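Local atomic coordinates of proabylysin (Pyrococcus abyssi, PDB entry 4JIU), a protein that is the zymogen of a soluble zinc metallopeptidase of the minigluzincin type, and probably hydrolyses peptide bonds once activated. Residues Y15-K20 / A63-E68; V21-L26 / I40-A45; M54-I59 / K82-E87. The protein carries 1 engineered substitution. All blocks are in the same frame, centred on the assembly; numbering follows the deposited sequence.

Contact 1: residues Y15-K20 / A63-E68. With ZN (zinc ion), chain B.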
loop_
_atom_site.group_PDB
_atom_site.type_symbol
_atom_site.label_atom_id
_atom_site.label_comp_id
_atom_site.label_asym_id
_atom_site.label_seq_id
_atom_site.Cartn_x
_atom_site.Cartn_y
_atom_site.Cartn_z
ATOM N N TYR A 15 2.426 12.762 -4.897
ATOM C CA TYR A 15 0.962 12.640 -4.761
ATOM C C TYR A 15 0.484 13.401 -3.526
ATOM O O TYR A 15 0.357 12.739 -2.486
ATOM C CB TYR A 15 0.575 11.188 -4.655
ATOM C CG TYR A 15 -0.892 10.927 -4.869
ATOM C CD1 TYR A 15 -1.557 11.325 -6.022
ATOM C CD2 TYR A 15 -1.649 10.253 -3.931
ATOM C CE1 TYR A 15 -2.897 11.074 -6.218
ATOM C CE2 TYR A 15 -2.984 9.979 -4.117
ATOM C CZ TYR A 15 -3.631 10.401 -5.264
ATOM O OH TYR A 15 -4.966 10.099 -5.411
ATOM N N GLN A 16 0.198 14.651 -3.677
ATOM C CA GLN A 16 -0.163 15.490 -2.537
ATOM C C GLN A 16 -1.653 15.574 -2.460
ATOM O O GLN A 16 -2.294 16.463 -3.056
ATOM C CB GLN A 16 0.517 16.839 -2.633
ATOM C CG GLN A 16 2.059 16.793 -2.592
ATOM C CD GLN A 16 2.665 15.980 -1.481
ATOM O OE1 GLN A 16 2.272 16.029 -0.308
ATOM N NE2 GLN A 16 3.701 15.194 -1.818
ATOM N N ARG A 17 -2.194 14.618 -1.775
ATOM C CA ARG A 17 -3.606 14.478 -1.490
ATOM C C ARG A 17 -3.700 14.119 -0.012
ATOM O O ARG A 17 -2.870 13.310 0.447
ATOM C CB ARG A 17 -4.246 13.380 -2.281
ATOM C CG ARG A 17 -5.710 13.121 -2.048
ATOM C CD ARG A 17 -6.147 11.931 -2.908
ATOM N NE ARG A 17 -7.572 11.649 -2.714
ATOM C CZ ARG A 17 -8.230 10.712 -3.369
ATOM N NH1 ARG A 17 -7.573 9.930 -4.197
ATOM N NH2 ARG A 17 -9.513 10.514 -3.180
ATOM N N PRO A 18 -4.694 14.605 0.701
ATOM C CA PRO A 18 -4.819 14.328 2.145
ATOM C C PRO A 18 -5.429 12.972 2.448
ATOM O O PRO A 18 -6.494 12.834 3.037
ATOM C CB PRO A 18 -5.722 15.485 2.622
ATOM C CG PRO A 18 -6.593 15.739 1.459
ATOM C CD PRO A 18 -5.659 15.633 0.284
ATOM N N VAL A 19 -4.709 11.944 2.021
ATOM C CA VAL A 19 -5.138 10.543 2.207
ATOM C C VAL A 19 -5.084 10.242 3.691
ATOM O O VAL A 19 -4.082 10.525 4.360
ATOM C CB VAL A 19 -4.196 9.635 1.375
ATOM C CG1 VAL A 19 -4.514 8.185 1.708
ATOM C CG2 VAL A 19 -4.337 9.945 -0.088
ATOM N N LYS A 20 -6.131 9.650 4.196
ATOM C CA LYS A 20 -6.253 9.288 5.588
ATOM C C LYS A 20 -6.063 7.790 5.763
ATOM O O LYS A 20 -6.669 7.020 5.029
ATOM C CB LYS A 20 -7.625 9.702 6.144
ATOM C CG LYS A 20 -8.022 11.110 5.881
ATOM C CD LYS A 20 -7.072 12.146 6.448
ATOM C CE LYS A 20 -7.540 13.569 6.047
ATOM N NZ LYS A 20 -6.599 14.581 6.571
ATOM N N ALA A 63 -0.658 3.789 -4.887
ATOM C CA ALA A 63 -0.601 3.617 -6.314
ATOM C C ALA A 63 -1.972 3.379 -6.909
ATOM O O ALA A 63 -2.289 3.879 -7.996
ATOM C CB ALA A 63 0.375 2.497 -6.692
ATOM N N HIS A 64 -2.835 2.657 -6.205
ATOM C CA HIS A 64 -4.227 2.488 -6.664
ATOM C C HIS A 64 -4.884 3.845 -6.781
ATOM O O HIS A 64 -5.533 4.189 -7.760
ATOM C CB HIS A 64 -5.023 1.599 -5.718
ATOM C CG HIS A 64 -4.848 0.146 -5.958
ATOM N ND1 HIS A 64 -5.208 -0.439 -7.165
ATOM C CD2 HIS A 64 -4.409 -0.853 -5.160
ATOM C CE1 HIS A 64 -4.942 -1.742 -7.064
ATOM N NE2 HIS A 64 -4.445 -2.046 -5.860
ATOM N N LEU A 65 -4.761 4.646 -5.737
ATOM C CA LEU A 65 -5.393 5.946 -5.671
ATOM C C LEU A 65 -4.830 6.856 -6.757
ATOM O O LEU A 65 -5.603 7.548 -7.456
ATOM C CB LEU A 65 -5.192 6.580 -4.300
ATOM C CG LEU A 65 -5.972 5.948 -3.168
ATOM C CD1 LEU A 65 -5.547 6.609 -1.834
ATOM C CD2 LEU A 65 -7.455 6.024 -3.345
ATOM N N LYS A 66 -3.525 6.914 -6.907
ATOM C CA LYS A 66 -2.913 7.816 -7.877
ATOM C C LYS A 66 -3.205 7.421 -9.310
ATOM O O LYS A 66 -3.472 8.260 -10.145
ATOM C CB LYS A 66 -1.436 7.866 -7.631
ATOM C CG LYS A 66 -0.779 8.967 -8.490
ATOM C CD LYS A 66 0.708 9.001 -8.102
ATOM C CE LYS A 66 1.378 10.240 -8.653
ATOM N NZ LYS A 66 1.500 10.064 -10.136
ATOM N N ALA A 67 -3.043 6.137 -9.621
ATOM C CA ALA A 67 -3.329 5.623 -10.951
ATOM C C ALA A 67 -4.806 5.530 -11.236
ATOM O O ALA A 67 -5.189 5.293 -12.397
ATOM C CB ALA A 67 -2.611 4.285 -11.155
ATOM N N GLU A 68 -5.666 5.680 -10.248
ATOM C CA GLU A 68 -7.111 5.734 -10.362
ATOM C C GLU A 68 -7.649 4.454 -10.970
ATOM O O GLU A 68 -8.466 4.415 -11.869
ATOM C CB GLU A 68 -7.581 6.986 -11.118
ATOM C CG GLU A 68 -7.198 8.282 -10.366
ATOM C CD GLU A 68 -7.760 9.507 -11.019
ATOM O OE1 GLU A 68 -7.611 9.578 -12.250
ATOM O OE2 GLU A 68 -8.292 10.420 -10.368
HETATM ZN ZN ZN B . -3.769 -3.868 -5.402
HETATM O O HOH W 1 -8.263 8.056 -6.268
#
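Y15 lays one face of its ring over the aliphatic stem of K66. The methylene CB of K66 sits 3.9 Å from the centroid of the Y15 ring, close to the ring normal, a CH-pi contact. K66 CG comes down nearer the rim, 3.5 Å from Y15 CD1. The two side chains slide past each other in opposite directions, and the K66 ammonium goes on to a salt bridge with E79. CG of Y15 stands anti to the backbone N (chi1 -165°), which sets CG on the helix side. On the opposite face of the ring, toward the rim, lies CB of R17.

R17 runs fully extended, and its NH1 donates 2.9 Å to Y15 OH, almost in the guanidinium plane. The same nitrogen donates to a water, which in turn gives a hydrogen to L65 O, 3.0 Å away; this carbonyl lies in the last turn of the helix, where E68 closes a Schellman motif. Deeper in, L65 and V19 meet tip to tip, V19 CG2 lying 4.0 Å from L65 CD1.

H64, next to L65, leaves this interface and binds zinc through NE2 together with H60, H72 and V105. The contact thus ties the connection from helix 2-13 to strand 20-23 onto the C-terminal end of helix 51-67, with L13 and F35 alongside.

Contact 2: residues V21-L26 / I40-A45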
loop_
_atom_site.group_PDB
_atom_site.type_symbol
_atom_site.label_atom_id
_atom_site.label_comp_id
_atom_site.label_asym_id
_atom_site.label_seq_id
_atom_site.Cartn_x
_atom_site.Cartn_y
_atom_site.Cartn_z
ATOM N N VAL A 21 -5.307 7.426 6.759
ATOM C CA VAL A 21 -5.099 6.025 7.104
ATOM C C VAL A 21 -6.007 5.639 8.275
ATOM O O VAL A 21 -6.057 6.343 9.300
ATOM C CB VAL A 21 -3.626 5.707 7.416
ATOM C CG1 VAL A 21 -3.491 4.249 7.835
ATOM C CG2 VAL A 21 -2.744 5.934 6.209
ATOM N N ARG A 22 -6.737 4.572 8.139
ATOM C CA ARG A 22 -7.583 4.008 9.162
ATOM C C ARG A 22 -7.140 2.613 9.456
ATOM O O ARG A 22 -6.763 1.867 8.567
ATOM C CB ARG A 22 -9.048 3.937 8.693
ATOM C CG ARG A 22 -9.677 5.276 8.980
ATOM C CD ARG A 22 -9.634 6.103 7.697
ATOM N NE ARG A 22 -10.592 7.138 8.068
ATOM C CZ ARG A 22 -11.912 6.837 8.101
ATOM N NH1 ARG A 22 -12.733 7.794 8.466
ATOM N NH2 ARG A 22 -12.387 5.633 7.760
ATOM N N ILE A 23 -7.158 2.250 10.722
ATOM C CA ILE A 23 -6.840 0.890 11.123
ATOM C C ILE A 23 -8.127 0.209 11.510
ATOM O O ILE A 23 -8.809 0.697 12.433
ATOM C CB ILE A 23 -5.833 0.934 12.267
ATOM C CG1 ILE A 23 -4.676 1.890 12.031
ATOM C CG2 ILE A 23 -5.391 -0.498 12.577
ATOM C CD1 ILE A 23 -3.884 1.545 10.806
ATOM N N ARG A 24 -8.496 -0.886 10.871
ATOM C CA ARG A 24 -9.746 -1.576 11.117
ATOM C C ARG A 24 -9.530 -3.047 10.860
ATOM O O ARG A 24 -8.821 -3.372 9.906
ATOM C CB ARG A 24 -10.858 -1.132 10.141
ATOM C CG ARG A 24 -11.210 0.316 10.207
ATOM C CD ARG A 24 -12.154 0.638 11.332
ATOM N NE ARG A 24 -12.655 2.003 11.212
ATOM C CZ ARG A 24 -12.007 3.126 11.486
ATOM N NH1 ARG A 24 -10.775 2.985 11.937
ATOM N NH2 ARG A 24 -12.590 4.325 11.323
ATOM N N PRO A 25 -10.154 -3.929 11.625
ATOM C CA PRO A 25 -10.033 -5.340 11.322
ATOM C C PRO A 25 -10.775 -5.662 10.033
ATOM O O PRO A 25 -11.946 -5.382 9.864
ATOM C CB PRO A 25 -10.684 -5.987 12.532
ATOM C CG PRO A 25 -11.662 -4.967 13.081
ATOM C CD PRO A 25 -11.003 -3.639 12.806
ATOM N N LEU A 26 -10.059 -6.297 9.127
ATOM C CA LEU A 26 -10.578 -6.680 7.833
ATOM C C LEU A 26 -10.593 -8.207 7.744
ATOM O O LEU A 26 -9.691 -8.862 8.245
ATOM C CB LEU A 26 -9.698 -6.148 6.685
ATOM C CG LEU A 26 -9.503 -4.637 6.628
ATOM C CD1 LEU A 26 -8.476 -4.302 5.554
ATOM C CD2 LEU A 26 -10.831 -3.973 6.375
ATOM N N ILE A 40 -6.964 4.962 3.084
ATOM C CA ILE A 40 -6.322 3.645 3.090
ATOM C C ILE A 40 -6.702 2.984 4.411
ATOM O O ILE A 40 -6.439 3.580 5.457
ATOM C CB ILE A 40 -4.809 3.724 2.939
ATOM C CG1 ILE A 40 -4.366 4.423 1.653
ATOM C CG2 ILE A 40 -4.236 2.315 3.121
ATOM C CD1 ILE A 40 -2.905 4.760 1.559
ATOM N N THR A 41 -7.331 1.828 4.365
ATOM C CA THR A 41 -7.654 1.074 5.575
ATOM C C THR A 41 -6.742 -0.116 5.665
ATOM O O THR A 41 -6.573 -0.870 4.702
ATOM C CB THR A 41 -9.127 0.659 5.512
ATOM O OG1 THR A 41 -9.964 1.823 5.426
ATOM C CG2 THR A 41 -9.504 -0.085 6.784
ATOM N N LEU A 42 -6.124 -0.291 6.848
ATOM C CA LEU A 42 -5.165 -1.316 7.112
ATOM C C LEU A 42 -5.691 -2.189 8.247
ATOM O O LEU A 42 -6.150 -1.655 9.266
ATOM C CB LEU A 42 -3.833 -0.745 7.611
ATOM C CG LEU A 42 -3.184 0.328 6.699
ATOM C CD1 LEU A 42 -2.001 0.913 7.442
ATOM C CD2 LEU A 42 -2.851 -0.261 5.351
ATOM N N ASP A 43 -5.527 -3.468 8.117
ATOM C CA ASP A 43 -5.773 -4.399 9.231
ATOM C C ASP A 43 -4.710 -4.190 10.294
ATOM O O ASP A 43 -3.572 -3.897 9.947
ATOM C CB ASP A 43 -5.741 -5.822 8.724
ATOM C CG ASP A 43 -6.119 -6.814 9.785
ATOM O OD1 ASP A 43 -5.208 -7.259 10.518
ATOM O OD2 ASP A 43 -7.321 -7.132 9.911
ATOM N N PRO A 44 -5.039 -4.294 11.594
ATOM C CA PRO A 44 -4.032 -4.075 12.608
ATOM C C PRO A 44 -2.784 -4.932 12.463
ATOM O O PRO A 44 -1.696 -4.508 12.927
ATOM C CB PRO A 44 -4.770 -4.425 13.913
ATOM C CG PRO A 44 -6.209 -4.307 13.611
ATOM C CD PRO A 44 -6.370 -4.509 12.133
ATOM N N ALA A 45 -2.881 -6.095 11.830
ATOM C CA ALA A 45 -1.669 -6.896 11.651
ATOM C C ALA A 45 -0.587 -6.190 10.844
ATOM O O ALA A 45 0.616 -6.475 10.990
ATOM C CB ALA A 45 -2.089 -8.187 10.980
HETATM O O HOH W 2 -12.014 2.908 6.718
#
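V21 and I23 reach over L42 from the neighbouring strand, both crossing it obliquely. L42 CD1 is the atom both reach: V21 CG1 lies 3.7 Å from it and I23 CD1 3.9 Å from it. CG1 of V21 is anti to its own backbone N (chi1 177°), the branch that reaches L42, while I23 also rests CG2 against P44. I40 points to this same face of the sheet, which is turned to helices 2-13 and 51-67: I40 packs on L6, E61 and L62, and L42 on V2 and I57.

The strands are parallel, paired V21 with I40, R22 with T41 and I23 with L42, their short segments inclined at 25°. R22 takes both backbone bonds to its neighbours, N to I40 O and O to L42 N, and R24 N continues to L42 O. Strand 39-42 is the middle one of a three-stranded mixed sheet, with 31-34 antiparallel on its far side.

On the other face R22 and T41 are joined through a water, bound to R22 NH2 and 2.7 Å from T41 OG1. The methyl CG2 of T41 packs against R24 CB and faces L26 CD2.

Past the strands D43 takes over. Its OD2 receives L26 N at 3.0 Å on the anti lone pair, nearly straight at 174°, and pairs with R102, while OD1 accepts A45 N in an Asx turn. An alanine here would probably leave L26 N and the charge of R102 without their mate and let the turn at A45 relax.

Contact 3: residues M54-I59 / K82-E87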
loop_
_atom_site.group_PDB
_atom_site.type_symbol
_atom_site.label_atom_id
_atom_site.label_comp_id
_atom_site.label_asym_id
_atom_site.label_seq_id
_atom_site.Cartn_x
_atom_site.Cartn_y
_atom_site.Cartn_z
ATOM N N MET A 54 5.601 -2.756 5.461
ATOM C CA MET A 54 4.572 -1.710 5.689
ATOM C C MET A 54 4.614 -0.660 4.585
ATOM O O MET A 54 3.585 -0.209 4.097
ATOM C CB MET A 54 4.820 -1.032 7.043
ATOM C CG MET A 54 4.547 -1.882 8.236
ATOM S SD MET A 54 4.646 -0.978 9.811
ATOM C CE MET A 54 6.308 -1.429 10.276
ATOM N N PHE A 55 5.835 -0.237 4.249
ATOM C CA PHE A 55 5.987 0.768 3.204
ATOM C C PHE A 55 5.435 0.234 1.876
ATOM O O PHE A 55 4.802 0.980 1.137
ATOM C CB PHE A 55 7.457 1.178 3.058
ATOM C CG PHE A 55 7.650 2.494 2.348
ATOM C CD1 PHE A 55 7.071 3.668 2.843
ATOM C CD2 PHE A 55 8.427 2.553 1.189
ATOM C CE1 PHE A 55 7.287 4.859 2.226
ATOM C CE2 PHE A 55 8.654 3.803 0.586
ATOM C CZ PHE A 55 8.075 4.928 1.106
ATOM N N TYR A 56 5.702 -1.036 1.561
ATOM C CA TYR A 56 5.131 -1.614 0.344
ATOM C C TYR A 56 3.631 -1.465 0.316
ATOM O O TYR A 56 3.023 -1.130 -0.673
ATOM C CB TYR A 56 5.595 -3.088 0.144
ATOM C CG TYR A 56 4.898 -3.623 -1.075
ATOM C CD1 TYR A 56 5.355 -3.238 -2.344
ATOM C CD2 TYR A 56 3.762 -4.384 -1.055
ATOM C CE1 TYR A 56 4.739 -3.663 -3.464
ATOM C CE2 TYR A 56 3.094 -4.759 -2.175
ATOM C CZ TYR A 56 3.582 -4.397 -3.411
ATOM O OH TYR A 56 2.965 -4.772 -4.573
ATOM N N ILE A 57 2.972 -1.871 1.424
ATOM C CA ILE A 57 1.525 -1.788 1.462
ATOM C C ILE A 57 1.043 -0.363 1.196
ATOM O O ILE A 57 0.104 -0.162 0.434
ATOM C CB ILE A 57 0.979 -2.362 2.792
ATOM C CG1 ILE A 57 1.276 -3.867 2.874
ATOM C CG2 ILE A 57 -0.494 -2.041 2.937
ATOM C CD1 ILE A 57 1.071 -4.456 4.209
ATOM N N LEU A 58 1.647 0.611 1.863
ATOM C CA LEU A 58 1.264 1.994 1.652
ATOM C C LEU A 58 1.470 2.418 0.221
ATOM O O LEU A 58 0.622 3.109 -0.364
ATOM C CB LEU A 58 2.009 2.898 2.629
ATOM C CG LEU A 58 1.581 2.749 4.089
ATOM C CD1 LEU A 58 2.463 3.624 4.971
ATOM C CD2 LEU A 58 0.142 3.092 4.340
ATOM N N ILE A 59 2.623 2.090 -0.376
ATOM C CA ILE A 59 2.909 2.429 -1.757
ATOM C C ILE A 59 1.915 1.743 -2.684
ATOM O O ILE A 59 1.435 2.412 -3.632
ATOM C CB ILE A 59 4.362 2.104 -2.101
ATOM C CG1 ILE A 59 5.366 3.076 -1.465
ATOM C CG2 ILE A 59 4.566 2.000 -3.614
ATOM C CD1 ILE A 59 5.369 4.459 -2.073
ATOM N N LYS A 82 8.531 3.360 -8.529
ATOM C CA LYS A 82 9.285 4.511 -8.004
ATOM C C LYS A 82 9.998 4.178 -6.703
ATOM O O LYS A 82 10.939 4.905 -6.334
ATOM C CB LYS A 82 8.355 5.742 -7.828
ATOM C CG LYS A 82 7.807 6.190 -9.170
ATOM C CD LYS A 82 6.796 7.308 -8.969
ATOM C CE LYS A 82 6.302 7.885 -10.262
ATOM N NZ LYS A 82 5.280 8.926 -10.010
ATOM N N VAL A 83 9.616 3.099 -6.044
ATOM C CA VAL A 83 10.246 2.634 -4.826
ATOM C C VAL A 83 10.794 1.206 -5.015
ATOM O O VAL A 83 11.946 1.008 -4.655
ATOM C CB VAL A 83 9.261 2.618 -3.631
ATOM C CG1 VAL A 83 9.917 2.008 -2.420
ATOM C CG2 VAL A 83 8.818 4.038 -3.363
ATOM N N PHE A 84 9.969 0.295 -5.540
ATOM C CA PHE A 84 10.316 -1.126 -5.566
ATOM C C PHE A 84 10.660 -1.535 -6.992
ATOM O O PHE A 84 9.738 -1.677 -7.806
ATOM C CB PHE A 84 9.138 -1.939 -5.048
ATOM C CG PHE A 84 8.819 -1.616 -3.605
ATOM C CD1 PHE A 84 7.846 -0.678 -3.278
ATOM C CD2 PHE A 84 9.493 -2.201 -2.561
ATOM C CE1 PHE A 84 7.554 -0.324 -1.987
ATOM C CE2 PHE A 84 9.230 -1.913 -1.246
ATOM C CZ PHE A 84 8.255 -0.946 -0.963
ATOM N N PRO A 85 11.927 -1.655 -7.364
ATOM C CA PRO A 85 12.296 -1.899 -8.760
ATOM C C PRO A 85 12.132 -3.337 -9.165
ATOM O O PRO A 85 12.337 -4.253 -8.378
ATOM C CB PRO A 85 13.792 -1.490 -8.779
ATOM C CG PRO A 85 14.303 -1.835 -7.393
ATOM C CD PRO A 85 13.119 -1.540 -6.484
ATOM N N GLY A 86 11.788 -3.578 -10.418
ATOM C CA GLY A 86 11.964 -4.899 -10.989
ATOM C C GLY A 86 11.109 -5.922 -10.302
ATOM O O GLY A 86 9.893 -5.828 -10.186
ATOM N N GLU A 87 11.749 -6.998 -9.857
ATOM C CA GLU A 87 11.104 -8.089 -9.190
ATOM C C GLU A 87 10.825 -7.836 -7.716
ATOM O O GLU A 87 10.261 -8.714 -7.032
ATOM C CB GLU A 87 11.909 -9.384 -9.413
ATOM C CG GLU A 87 12.019 -9.707 -10.916
ATOM C CD GLU A 87 13.356 -10.386 -11.161
ATOM O OE1 GLU A 87 14.242 -10.090 -10.311
ATOM O OE2 GLU A 87 13.531 -11.138 -12.138
#
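F84 drives its ring against the helix at Y56, and this is the tight part of the contact. The rim atom CZ of F84 comes within 3.5 Å of Y56 CA and 3.6 Å of Y56 CB, close enough to rest on the helix backbone itself. The Y56 ring then presents its edge to a face of F84, a T-shaped pair with centroids 5.1 Å apart and planes at 77°; Y56 CD1 is the atom over that face. V83 CG1 lies over the opposite one. At the edge of the F84 ring sits I59, whose CB is 4.0 Å from F84 CE1. CG of Y56 stands anti to its backbone N (chi1 177°), and from there the ring turns its CD1 edge to F84.

Farther out, V83 and F55 are partly exposed and the packing is looser. V83 bridges F55 and I59 with its two methyls: CG1 meets the edge of the F55 ring at CE2, 3.7 Å away, and CG2 meets I59 CD1 at 3.7 Å. The F55 ring has I59 CG1 over a face, and A9 and I12 of helix 2-13 back this side. Beyond F84, P85, G86 and E87 are exposed and make no contact with residues 54-59.

The inner end leads to the metal. Y56 OH is hydrogen-bonded to E93 and to ND1 of H60, a zinc ligand, so Y56 acts as a second-shell residue. It stands one turn before H60 on helix 51-67, which carries the HExxH motif that marks zincin metallopeptidases, whose two histidines here are H60 and H64.

Contacts 1 and 3 both lean on helix 51-67, contact 1 at its C-terminal end and contact 3 about two turns earlier, whereas contact 2 belongs to the sheet. Contact 3 is the most buried and wholly apolar across its interface; contact 1 is partly buried and mixes ring-on-methylene packing with a water bridge; contact 2 relies on backbone bonds, with the buried carboxylate of D43 past the strand ends. Contact 2 is nested within the loop closed by contact 1, and K20 O to I40 N continues the strand pairing from one into the other. L42 packing on I57 joins contact 2 to the helix of contact 3. K66 and K82, from contacts 1 and 3, both pair with E79.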